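PDB 3DPM: protein CT_858 from Chlamydia trachomatis, which probably acts as a serine-type endopeptidase, belonging to the S41 peptidase family. Local coordinates for residues 301-306 and 346-351; 339-344 and 467-472; 404-409 and 446-451. All blocks are in the same frame, centred on the assembly; numbering follows the deposited sequence.

Contact 1. Residues 301-306 and 346-351; sequences YSWQDM and VLYLYA. With LAS (N-acetyl-S-({(2R,3S,4R)-3-hydroxy-2-[(1S)-1-hydroxy-2-methylpropyl]-4-methyl-5-oxopyrrolidin-2-yl}carbonyl)cysteine), chain C.
Aromatic packing carries most of this contact, and Tyr348 is at its centre. Its ring is covered on one face by Trp303: CD1 of the indole sits 3.5 Å from Tyr348 CG, toward the rim, while Trp303 CB makes a CH-pi contact 4.0 Å from the ring centroid and only 16° off its normal. The indole does not lie flat on the phenol; the five-membered ring of Trp303 and the ring of Tyr348 are inclined at 43°. Trp303 reaches this position with CG between its backbone N and carbonyl carbon (chi1 50°), and Tyr348 meets it with CG anti to its own N, which carries the ring off the helix onto the loop.

Tyr301 approaches differently. The side chains of Tyr301 and Tyr348 cross at about a right angle, with Tyr348 CD2 at the edge of the Tyr301 ring, 3.9 Å from CD2 of Tyr301. The same Tyr348 CD2 lies 3.2 Å from the carbonyl O of Tyr301.

Aliphatic packing completes the set. Leu349 lies over one face of the Tyr301 ring, its CD2 methyl 3.4 Å from Tyr301 CE2; a branched leucine suits this place because it can spread over a flat ring.

Polar ends are satisfied outside the pair: Tyr301 OH is hydrogen-bonded to Gln338 OE1 and Trp303 NE1 to Glu403 OE1, so both aromatic residues offer hydrocarbon to the helix while their polar atoms are anchored apart from it. One turn back from Leu349, the CG2 methyl of Val346 lies against the isopropyl group of the inhibitor, whose C16 is placed doubtfully. Together these residues pack the loop after strand 290-297 against the start of helix 346-354, beside the active-site pocket of an S41-type peptidase domain.

Contact 2. Residues 339-344 and 467-472; sequences TNNPGG and SCADFF. With LAS (N-acetyl-S-({(2R,3S,4R)-3-hydroxy-2-[(1S)-1-hydroxy-2-methylpropyl]-4-methyl-5-oxopyrrolidin-2-yl}carbonyl)cysteine), chain C.
Ala469 sets its methyl against Asn341, with CB 3.6 Å from Asn341 CB; on the first turn of helix 468-478 a residue this small lets the 339-344 loop lie close. Asn341 is held by its own amide. With CG anti to the backbone N (chi1 -175°), its OD1 accepts from Gly343 N at 2.7 Å, in the carbonyl plane and nearly straight (163°), forming an Asx turn. The other end of the amide is fixed too, ND2 donating to Ile298 O.

Beyond the turn the two backbones draw together, Gly343 CA coming within 3.7 Å of Cys468 N. Gly343, having no side chain, lets the loop lie directly on Ser467 and the start of the helix, and the backbone angles of Gly343 and Gly344 are ones that glycine takes readily.

Ser467 immediately precedes the helix, and its OG is covalently bonded to C18 of the inhibitor, 1.4 Å away. The carbonyl oxygen of that acyl group, O19, is turned toward two backbone amides: Gly344 N is modelled only 2.3 Å from O19, too short for its exact geometry to be trusted, and Cys468 N makes a weak but almost straight bond at 3.4 Å. The N-terminal end of the helix would probably add to the polarisation of O19. On the inhibitor's flank, Phe471 brings CE1 to 3.6 Å from C12 of the isopropyl group.

A covalently modified serine at a helix start, with its acyl oxygen facing one amide from a glycine loop and one from the next residue, is consistent with a serine peptidase nucleophile and its oxyanion hole, captured as an acyl-enzyme.

Contact 3. Residues 404-409 and 446-451; sequences GYTVDL and HPHPRV
The His448 ring has Gly404 O at its edge, near its plane, and Thr406 OG1 approaching obliquely, 3.6 Å from His448 CD2; over one face, toward the rim, lies CD of its own neighbour Pro449. On the far side of the imidazole ND1 accepts from two backbone amides: Val451 N at 3.2 Å, almost straight, and Arg450 N at 3.1 Å, more bent. Both donors are tilted out of the ring plane, and together they fix the rotation of the ring.

Tyr405 reaches across to the loop that follows strand 444-445. Although its CB starts away from residues 446-451, CG is anti to the backbone N (chi1 -163°) and OH accepts from His446 N at 3.0 Å and 171°; the length of a tyrosine suits this place, since it carries the hydroxyl across to the other backbone. This bond joins the short hairpin 401-406 of the S41-type domain to that loop, while the Tyr405 ring also packs on Phe442 and Tyr350.

The end of Thr406 meets the ring of Pro449, OG1 3.0 Å from Pro449 CD, a close van der Waals contact. His446 NE2 is hydrogen-bonded to Tyr414 OH.

From the N terminus, the chain leaves strand 290-297 into residues 301-306, runs through helix 316-330 and strand 333-337, and passes residues 339-344 before helix 346-354 closes contact 1. Contact 2 opens within that loop and closes only at 467-472, tying the loop after strand 333-337 to the N-terminal end of helix 468-478, so the two cross; they also touch, through a probable backbone hydrogen bond from Tyr301 N to Gly343 O, and both reach the inhibitor. Contact 3 opens and closes between the two halves of contact 2, without touching it, but packs on contact 1 where Ala351 meets Gly404, tying the outlying 401-406 hairpin to helix 346-354.

Contact 1. Residues 301-306 and 346-351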
loop_
_atom_site.group_PDB
_atom_site.type_symbol
_atom_site.label_atom_id
_atom_site.label_comp_id
_atom_site.label_asym_id
_atom_site.label_seq_id
_atom_site.Cartn_x
_atom_site.Cartn_y
_atom_site.Cartn_z
ATOM N N TYR A 301 -6.982 -16.575 -12.050
ATOM C CA TYR A 301 -6.890 -15.419 -12.917
ATOM C C TYR A 301 -5.806 -14.466 -12.464
ATOM O O TYR A 301 -5.640 -13.394 -13.037
ATOM C CB TYR A 301 -8.233 -14.706 -13.025
ATOM C CG TYR A 301 -9.188 -15.508 -13.852
ATOM C CD1 TYR A 301 -10.187 -16.284 -13.253
ATOM C CD2 TYR A 301 -9.019 -15.596 -15.231
ATOM C CE1 TYR A 301 -10.978 -17.132 -14.011
ATOM C CE2 TYR A 301 -9.801 -16.440 -15.996
ATOM C CZ TYR A 301 -10.775 -17.207 -15.384
ATOM O OH TYR A 301 -11.525 -18.072 -16.143
ATOM N N SER A 302 -5.074 -14.860 -11.426
ATOM C CA SER A 302 -3.955 -14.054 -10.944
ATOM C C SER A 302 -2.703 -14.794 -11.392
ATOM O O SER A 302 -1.966 -15.356 -10.586
ATOM C CB SER A 302 -3.987 -13.898 -9.419
ATOM O OG SER A 302 -4.790 -14.895 -8.828
ATOM N N TRP A 303 -2.488 -14.778 -12.704
ATOM C CA TRP A 303 -1.368 -15.444 -13.356
ATOM C C TRP A 303 -0.018 -15.386 -12.659
ATOM O O TRP A 303 0.783 -16.305 -12.790
ATOM C CB TRP A 303 -1.214 -14.903 -14.771
ATOM C CG TRP A 303 -1.183 -13.416 -14.835
ATOM C CD1 TRP A 303 -2.254 -12.568 -14.769
ATOM C CD2 TRP A 303 -0.025 -12.590 -14.978
ATOM N NE1 TRP A 303 -1.832 -11.263 -14.868
ATOM C CE2 TRP A 303 -0.469 -11.247 -14.995
ATOM C CE3 TRP A 303 1.348 -12.852 -15.094
ATOM C CZ2 TRP A 303 0.409 -10.169 -15.121
ATOM C CZ3 TRP A 303 2.226 -11.775 -15.221
ATOM C CH2 TRP A 303 1.749 -10.450 -15.233
ATOM N N GLN A 304 0.246 -14.316 -11.923
ATOM C CA GLN A 304 1.524 -14.193 -11.238
ATOM C C GLN A 304 1.698 -15.203 -10.118
ATOM O O GLN A 304 2.820 -15.564 -9.775
ATOM C CB GLN A 304 1.681 -12.799 -10.651
ATOM C CG GLN A 304 1.533 -11.691 -11.652
ATOM C CD GLN A 304 2.057 -10.381 -11.107
ATOM O OE1 GLN A 304 3.244 -10.257 -10.803
ATOM N NE2 GLN A 304 1.173 -9.392 -10.974
ATOM N N ASP A 305 0.589 -15.654 -9.545
ATOM C CA ASP A 305 0.650 -16.605 -8.450
ATOM C C ASP A 305 0.616 -18.053 -8.914
ATOM O O ASP A 305 0.744 -18.969 -8.104
ATOM C CB ASP A 305 -0.497 -16.349 -7.469
ATOM C CG ASP A 305 -0.538 -14.911 -6.983
ATOM O OD1 ASP A 305 0.542 -14.341 -6.711
ATOM O OD2 ASP A 305 -1.649 -14.350 -6.862
ATOM N N MET A 306 0.450 -18.263 -10.214
ATOM C CA MET A 306 0.405 -19.620 -10.744
ATOM C C MET A 306 1.607 -20.463 -10.343
ATOM O O MET A 306 2.696 -19.934 -10.072
ATOM C CB MET A 306 0.297 -19.603 -12.263
ATOM C CG MET A 306 -1.069 -19.213 -12.760
ATOM S SD MET A 306 -1.240 -19.526 -14.520
ATOM C CE MET A 306 -1.577 -21.296 -14.500
ATOM N N VAL A 346 -8.828 -8.981 -13.766
ATOM C CA VAL A 346 -9.882 -8.784 -14.763
ATOM C C VAL A 346 -9.359 -8.711 -16.205
ATOM O O VAL A 346 -9.909 -9.340 -17.111
ATOM C CB VAL A 346 -10.666 -7.483 -14.478
ATOM C CG1 VAL A 346 -11.853 -7.376 -15.398
ATOM C CG2 VAL A 346 -11.117 -7.453 -13.035
ATOM N N LEU A 347 -8.308 -7.927 -16.417
ATOM C CA LEU A 347 -7.744 -7.782 -17.752
ATOM C C LEU A 347 -7.302 -9.121 -18.319
ATOM O O LEU A 347 -7.560 -9.430 -19.479
ATOM C CB LEU A 347 -6.576 -6.798 -17.716
ATOM C CG LEU A 347 -7.059 -5.363 -17.493
ATOM C CD1 LEU A 347 -5.868 -4.459 -17.277
ATOM C CD2 LEU A 347 -7.889 -4.909 -18.695
ATOM N N TYR A 348 -6.645 -9.913 -17.479
ATOM C CA TYR A 348 -6.174 -11.238 -17.851
ATOM C C TYR A 348 -7.390 -12.095 -18.222
ATOM O O TYR A 348 -7.329 -12.921 -19.136
ATOM C CB TYR A 348 -5.417 -11.846 -16.666
ATOM C CG TYR A 348 -4.939 -13.259 -16.866
ATOM C CD1 TYR A 348 -3.995 -13.569 -17.847
ATOM C CD2 TYR A 348 -5.426 -14.296 -16.065
ATOM C CE1 TYR A 348 -3.539 -14.883 -18.027
ATOM C CE2 TYR A 348 -4.986 -15.605 -16.236
ATOM C CZ TYR A 348 -4.041 -15.894 -17.222
ATOM O OH TYR A 348 -3.617 -17.194 -17.416
ATOM N N LEU A 349 -8.495 -11.894 -17.512
ATOM C CA LEU A 349 -9.716 -12.640 -17.793
ATOM C C LEU A 349 -10.250 -12.243 -19.175
ATOM O O LEU A 349 -10.705 -13.093 -19.939
ATOM C CB LEU A 349 -10.763 -12.365 -16.710
ATOM C CG LEU A 349 -12.125 -13.076 -16.741
ATOM C CD1 LEU A 349 -13.161 -12.147 -17.302
ATOM C CD2 LEU A 349 -12.051 -14.372 -17.533
ATOM N N TYR A 350 -10.195 -10.950 -19.497
ATOM C CA TYR A 350 -10.656 -10.503 -20.812
ATOM C C TYR A 350 -9.726 -11.053 -21.901
ATOM O O TYR A 350 -10.160 -11.367 -23.012
ATOM C CB TYR A 350 -10.683 -8.972 -20.886
ATOM C CG TYR A 350 -11.742 -8.329 -20.021
ATOM C CD1 TYR A 350 -12.653 -9.107 -19.297
ATOM C CD2 TYR A 350 -11.837 -6.945 -19.920
ATOM C CE1 TYR A 350 -13.624 -8.523 -18.493
ATOM C CE2 TYR A 350 -12.810 -6.345 -19.117
ATOM C CZ TYR A 350 -13.697 -7.145 -18.405
ATOM O OH TYR A 350 -14.654 -6.572 -17.597
ATOM N N ALA A 351 -8.443 -11.164 -21.573
ATOM C CA ALA A 351 -7.463 -11.676 -22.516
ATOM C C ALA A 351 -7.848 -13.086 -22.972
ATOM O O ALA A 351 -7.979 -13.356 -24.174
ATOM C CB ALA A 351 -6.083 -11.695 -21.868
HETATM C C18 LAS C . -11.648 -11.126 -8.271
HETATM O O19 LAS C . -10.825 -11.870 -8.835
HETATM C C9 LAS C . -11.176 -9.777 -7.724
HETATM C C10 LAS C . -12.099 -8.639 -8.197
HETATM C C11 LAS C . -12.135 -8.266 -9.678
HETATM C C16 LAS C . -11.436 -9.311 -10.541
HETATM C C12 LAS C . -13.614 -8.166 -10.053
HETATM O O17 LAS C . -11.686 -7.464 -7.508
HETATM N N8 LAS C . -9.709 -9.595 -7.991
HETATM C C6 LAS C . -9.148 -9.194 -6.843
HETATM O O7 LAS C . -7.968 -8.885 -6.711
HETATM C C5 LAS C . -10.178 -9.062 -5.709
HETATM C C20 LAS C . -9.573 -9.604 -4.409
HETATM C C3 LAS C . -11.296 -9.982 -6.200
HETATM O O2 LAS C . -10.840 -11.306 -5.891
#

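Contact 2. Residues 339-344 and 467-472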
loop_
_atom_site.group_PDB
_atom_site.type_symbol
_atom_site.label_atom_id
_atom_site.label_comp_id
_atom_site.label_asym_id
_atom_site.label_seq_id
_atom_site.Cartn_x
_atom_site.Cartn_y
_atom_site.Cartn_z
ATOM N N THR A 339 -13.370 -25.041 -12.347
ATOM C CA THR A 339 -13.798 -25.198 -10.953
ATOM C C THR A 339 -12.685 -24.832 -9.967
ATOM O O THR A 339 -11.509 -24.804 -10.333
ATOM C CB THR A 339 -14.200 -26.643 -10.672
ATOM O OG1 THR A 339 -13.102 -27.503 -11.007
ATOM C CG2 THR A 339 -15.434 -27.030 -11.486
ATOM N N ASN A 340 -13.054 -24.559 -8.718
ATOM C CA ASN A 340 -12.064 -24.211 -7.695
ATOM C C ASN A 340 -11.085 -23.143 -8.160
ATOM O O ASN A 340 -9.870 -23.337 -8.081
ATOM C CB ASN A 340 -11.276 -25.457 -7.284
ATOM C CG ASN A 340 -12.136 -26.462 -6.559
ATOM O OD1 ASN A 340 -13.362 -26.389 -6.615
ATOM N ND2 ASN A 340 -11.503 -27.417 -5.883
ATOM N N ASN A 341 -11.628 -22.022 -8.633
ATOM C CA ASN A 341 -10.840 -20.897 -9.134
ATOM C C ASN A 341 -11.139 -19.689 -8.247
ATOM O O ASN A 341 -12.287 -19.310 -8.082
ATOM C CB ASN A 341 -11.240 -20.594 -10.585
ATOM C CG ASN A 341 -10.391 -19.515 -11.211
ATOM O OD1 ASN A 341 -10.096 -18.503 -10.571
ATOM N ND2 ASN A 341 -9.997 -19.716 -12.476
ATOM N N PRO A 342 -10.103 -19.061 -7.675
ATOM C CA PRO A 342 -10.314 -17.897 -6.801
ATOM C C PRO A 342 -10.526 -16.545 -7.492
ATOM O O PRO A 342 -10.768 -15.539 -6.825
ATOM C CB PRO A 342 -9.060 -17.902 -5.926
ATOM C CG PRO A 342 -7.993 -18.345 -6.906
ATOM C CD PRO A 342 -8.692 -19.495 -7.656
ATOM N N GLY A 343 -10.453 -16.519 -8.819
ATOM C CA GLY A 343 -10.612 -15.262 -9.532
ATOM C C GLY A 343 -9.251 -14.579 -9.627
ATOM O O GLY A 343 -8.225 -15.249 -9.512
ATOM N N GLY A 344 -9.229 -13.265 -9.841
ATOM C CA GLY A 344 -7.974 -12.531 -9.935
ATOM C C GLY A 344 -8.024 -11.307 -10.844
ATOM O O GLY A 344 -8.949 -10.511 -10.770
ATOM N N SER A 467 -15.373 -14.073 -7.696
ATOM C CA SER A 467 -14.720 -13.037 -8.509
ATOM C C SER A 467 -14.678 -13.522 -9.957
ATOM O O SER A 467 -15.750 -13.344 -10.574
ATOM C CB SER A 467 -13.272 -12.782 -8.082
ATOM O OG SER A 467 -12.989 -11.381 -8.257
ATOM N N CYS A 468 -13.437 -13.184 -10.627
ATOM C CA CYS A 468 -13.420 -13.473 -12.043
ATOM C C CYS A 468 -13.901 -14.836 -12.530
ATOM O O CYS A 468 -14.154 -15.017 -13.725
ATOM C CB CYS A 468 -12.009 -13.231 -12.548
ATOM S SG CYS A 468 -11.533 -11.492 -12.459
ATOM N N ALA A 469 -13.980 -15.806 -11.626
ATOM C CA ALA A 469 -14.449 -17.126 -12.007
ATOM C C ALA A 469 -15.985 -17.119 -12.018
ATOM O O ALA A 469 -16.625 -18.120 -12.336
ATOM C CB ALA A 469 -13.906 -18.180 -11.053
ATOM N N ASP A 470 -16.564 -15.973 -11.660
ATOM C CA ASP A 470 -18.019 -15.781 -11.683
ATOM C C ASP A 470 -18.310 -15.184 -13.068
ATOM O O ASP A 470 -19.252 -15.575 -13.754
ATOM C CB ASP A 470 -18.468 -14.754 -10.623
ATOM C CG ASP A 470 -18.767 -15.371 -9.263
ATOM O OD1 ASP A 470 -19.601 -16.295 -9.190
ATOM O OD2 ASP A 470 -18.183 -14.911 -8.253
ATOM N N PHE A 471 -17.470 -14.227 -13.457
ATOM C CA PHE A 471 -17.589 -13.516 -14.730
ATOM C C PHE A 471 -17.339 -14.381 -15.948
ATOM O O PHE A 471 -18.039 -14.254 -16.947
ATOM C CB PHE A 471 -16.619 -12.332 -14.757
ATOM C CG PHE A 471 -16.844 -11.347 -13.655
ATOM C CD1 PHE A 471 -15.881 -10.390 -13.352
ATOM C CD2 PHE A 471 -18.027 -11.371 -12.914
ATOM C CE1 PHE A 471 -16.094 -9.471 -12.328
ATOM C CE2 PHE A 471 -18.252 -10.455 -11.886
ATOM C CZ PHE A 471 -17.291 -9.507 -11.589
ATOM N N PHE A 472 -16.341 -15.252 -15.875
ATOM C CA PHE A 472 -16.032 -16.114 -17.009
ATOM C C PHE A 472 -17.289 -16.849 -17.510
ATOM O O PHE A 472 -17.678 -16.692 -18.662
ATOM C CB PHE A 472 -14.940 -17.113 -16.628
ATOM C CG PHE A 472 -14.436 -17.921 -17.782
ATOM C CD1 PHE A 472 -13.722 -17.311 -18.816
ATOM C CD2 PHE A 472 -14.675 -19.292 -17.847
ATOM C CE1 PHE A 472 -13.251 -18.059 -19.904
ATOM C CE2 PHE A 472 -14.210 -20.044 -18.928
ATOM C CZ PHE A 472 -13.496 -19.424 -19.957
HETATM C C18 LAS C . -11.648 -11.126 -8.271
HETATM O O19 LAS C . -10.825 -11.870 -8.835
HETATM C C9 LAS C . -11.176 -9.777 -7.724
HETATM C C10 LAS C . -12.099 -8.639 -8.197
HETATM C C11 LAS C . -12.135 -8.266 -9.678
HETATM C C16 LAS C . -11.436 -9.311 -10.541
HETATM C C12 LAS C . -13.614 -8.166 -10.053
HETATM O O17 LAS C . -11.686 -7.464 -7.508
HETATM N N8 LAS C . -9.709 -9.595 -7.991
HETATM C C6 LAS C . -9.148 -9.194 -6.843
HETATM O O7 LAS C . -7.968 -8.885 -6.711
HETATM C C5 LAS C . -10.178 -9.062 -5.709
HETATM C C20 LAS C . -9.573 -9.604 -4.409
HETATM C C3 LAS C . -11.296 -9.982 -6.200
HETATM O O2 LAS C . -10.840 -11.306 -5.891
#

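Contact 3. Residues 404-409 and 446-451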
loop_
_atom_site.group_PDB
_atom_site.type_symbol
_atom_site.label_atom_id
_atom_site.label_comp_id
_atom_site.label_asym_id
_atom_site.label_seq_id
_atom_site.Cartn_x
_atom_site.Cartn_y
_atom_site.Cartn_z
ATOM N N GLY A 404 -2.278 -9.460 -21.599
ATOM C CA GLY A 404 -2.767 -10.317 -22.664
ATOM C C GLY A 404 -3.845 -9.728 -23.558
ATOM O O GLY A 404 -4.057 -10.202 -24.677
ATOM N N TYR A 405 -4.548 -8.712 -23.077
ATOM C CA TYR A 405 -5.601 -8.116 -23.884
ATOM C C TYR A 405 -5.031 -7.121 -24.888
ATOM O O TYR A 405 -4.409 -6.131 -24.516
ATOM C CB TYR A 405 -6.632 -7.411 -23.010
ATOM C CG TYR A 405 -7.911 -7.150 -23.762
ATOM C CD1 TYR A 405 -8.829 -8.179 -23.982
ATOM C CD2 TYR A 405 -8.184 -5.895 -24.304
ATOM C CE1 TYR A 405 -9.981 -7.965 -24.718
ATOM C CE2 TYR A 405 -9.335 -5.668 -25.048
ATOM C CZ TYR A 405 -10.229 -6.704 -25.251
ATOM O OH TYR A 405 -11.371 -6.480 -25.978
ATOM N N THR A 406 -5.267 -7.392 -26.164
ATOM C CA THR A 406 -4.767 -6.554 -27.245
ATOM C C THR A 406 -5.080 -5.066 -27.088
ATOM O O THR A 406 -6.241 -4.677 -26.992
ATOM C CB THR A 406 -5.319 -7.043 -28.598
ATOM O OG1 THR A 406 -4.964 -8.425 -28.784
ATOM C CG2 THR A 406 -4.743 -6.201 -29.743
ATOM N N VAL A 407 -4.037 -4.238 -27.071
ATOM C CA VAL A 407 -4.213 -2.796 -26.940
ATOM C C VAL A 407 -4.438 -2.160 -28.306
ATOM O O VAL A 407 -3.722 -2.440 -29.270
ATOM C CB VAL A 407 -3.009 -2.137 -26.262
ATOM C CG1 VAL A 407 -3.069 -0.631 -26.443
ATOM C CG2 VAL A 407 -3.003 -2.493 -24.783
ATOM N N ASP A 408 -5.431 -1.285 -28.370
ATOM C CA ASP A 408 -5.805 -0.636 -29.613
ATOM C C ASP A 408 -6.400 0.731 -29.288
ATOM O O ASP A 408 -6.753 0.990 -28.140
ATOM C CB ASP A 408 -6.849 -1.513 -30.301
ATOM C CG ASP A 408 -7.380 -0.902 -31.563
ATOM O OD1 ASP A 408 -8.482 -1.306 -31.995
ATOM O OD2 ASP A 408 -6.689 -0.028 -32.129
ATOM N N LEU A 409 -6.524 1.596 -30.294
ATOM C CA LEU A 409 -7.087 2.931 -30.097
ATOM C C LEU A 409 -8.477 2.826 -29.450
ATOM O O LEU A 409 -8.854 3.652 -28.616
ATOM C CB LEU A 409 -7.158 3.662 -31.446
ATOM C CG LEU A 409 -7.505 5.157 -31.593
ATOM C CD1 LEU A 409 -8.993 5.317 -31.807
ATOM C CD2 LEU A 409 -7.025 5.957 -30.388
ATOM N N HIS A 446 -13.524 -7.855 -27.489
ATOM C CA HIS A 446 -13.263 -7.957 -28.914
ATOM C C HIS A 446 -12.342 -9.142 -29.125
ATOM O O HIS A 446 -11.375 -9.332 -28.374
ATOM C CB HIS A 446 -12.623 -6.669 -29.427
ATOM C CG HIS A 446 -13.529 -5.481 -29.338
ATOM N ND1 HIS A 446 -14.665 -5.354 -30.110
ATOM C CD2 HIS A 446 -13.501 -4.394 -28.531
ATOM C CE1 HIS A 446 -15.297 -4.242 -29.780
ATOM N NE2 HIS A 446 -14.613 -3.641 -28.824
ATOM N N PRO A 447 -12.642 -9.976 -30.135
ATOM C CA PRO A 447 -11.826 -11.157 -30.428
ATOM C C PRO A 447 -10.356 -10.872 -30.676
ATOM O O PRO A 447 -10.007 -9.939 -31.398
ATOM C CB PRO A 447 -12.535 -11.785 -31.635
ATOM C CG PRO A 447 -13.370 -10.664 -32.203
ATOM C CD PRO A 447 -13.837 -9.932 -30.995
ATOM N N HIS A 448 -9.502 -11.676 -30.047
ATOM C CA HIS A 448 -8.059 -11.546 -30.184
ATOM C C HIS A 448 -7.731 -11.543 -31.677
ATOM O O HIS A 448 -8.291 -12.315 -32.446
ATOM C CB HIS A 448 -7.362 -12.709 -29.464
ATOM C CG HIS A 448 -5.878 -12.551 -29.349
ATOM N ND1 HIS A 448 -5.009 -12.907 -30.357
ATOM C CD2 HIS A 448 -5.109 -12.046 -28.354
ATOM C CE1 HIS A 448 -3.771 -12.626 -29.991
ATOM N NE2 HIS A 448 -3.804 -12.103 -28.779
ATOM N N PRO A 449 -6.824 -10.662 -32.107
ATOM C CA PRO A 449 -6.483 -10.612 -33.529
ATOM C C PRO A 449 -5.797 -11.840 -34.137
ATOM O O PRO A 449 -6.117 -12.230 -35.259
ATOM C CB PRO A 449 -5.627 -9.350 -33.627
ATOM C CG PRO A 449 -4.965 -9.281 -32.283
ATOM C CD PRO A 449 -6.089 -9.636 -31.344
ATOM N N ARG A 450 -4.874 -12.457 -33.406
ATOM C CA ARG A 450 -4.148 -13.609 -33.937
ATOM C C ARG A 450 -4.804 -14.974 -33.703
ATOM O O ARG A 450 -4.902 -15.777 -34.629
ATOM C CB ARG A 450 -2.709 -13.621 -33.389
ATOM C CG ARG A 450 -2.001 -12.269 -33.490
ATOM C CD ARG A 450 -0.579 -12.298 -32.945
ATOM N NE ARG A 450 -0.048 -10.946 -32.776
ATOM C CZ ARG A 450 1.249 -10.647 -32.720
ATOM N NH1 ARG A 450 2.160 -11.608 -32.819
ATOM N NH2 ARG A 450 1.640 -9.384 -32.568
ATOM N N VAL A 451 -5.263 -15.249 -32.486
ATOM C CA VAL A 451 -5.877 -16.546 -32.214
ATOM C C VAL A 451 -7.288 -16.526 -31.630
ATOM O O VAL A 451 -7.568 -15.834 -30.652
ATOM C CB VAL A 451 -4.948 -17.407 -31.308
ATOM C CG1 VAL A 451 -4.269 -16.533 -30.271
ATOM C CG2 VAL A 451 -5.746 -18.522 -30.632
#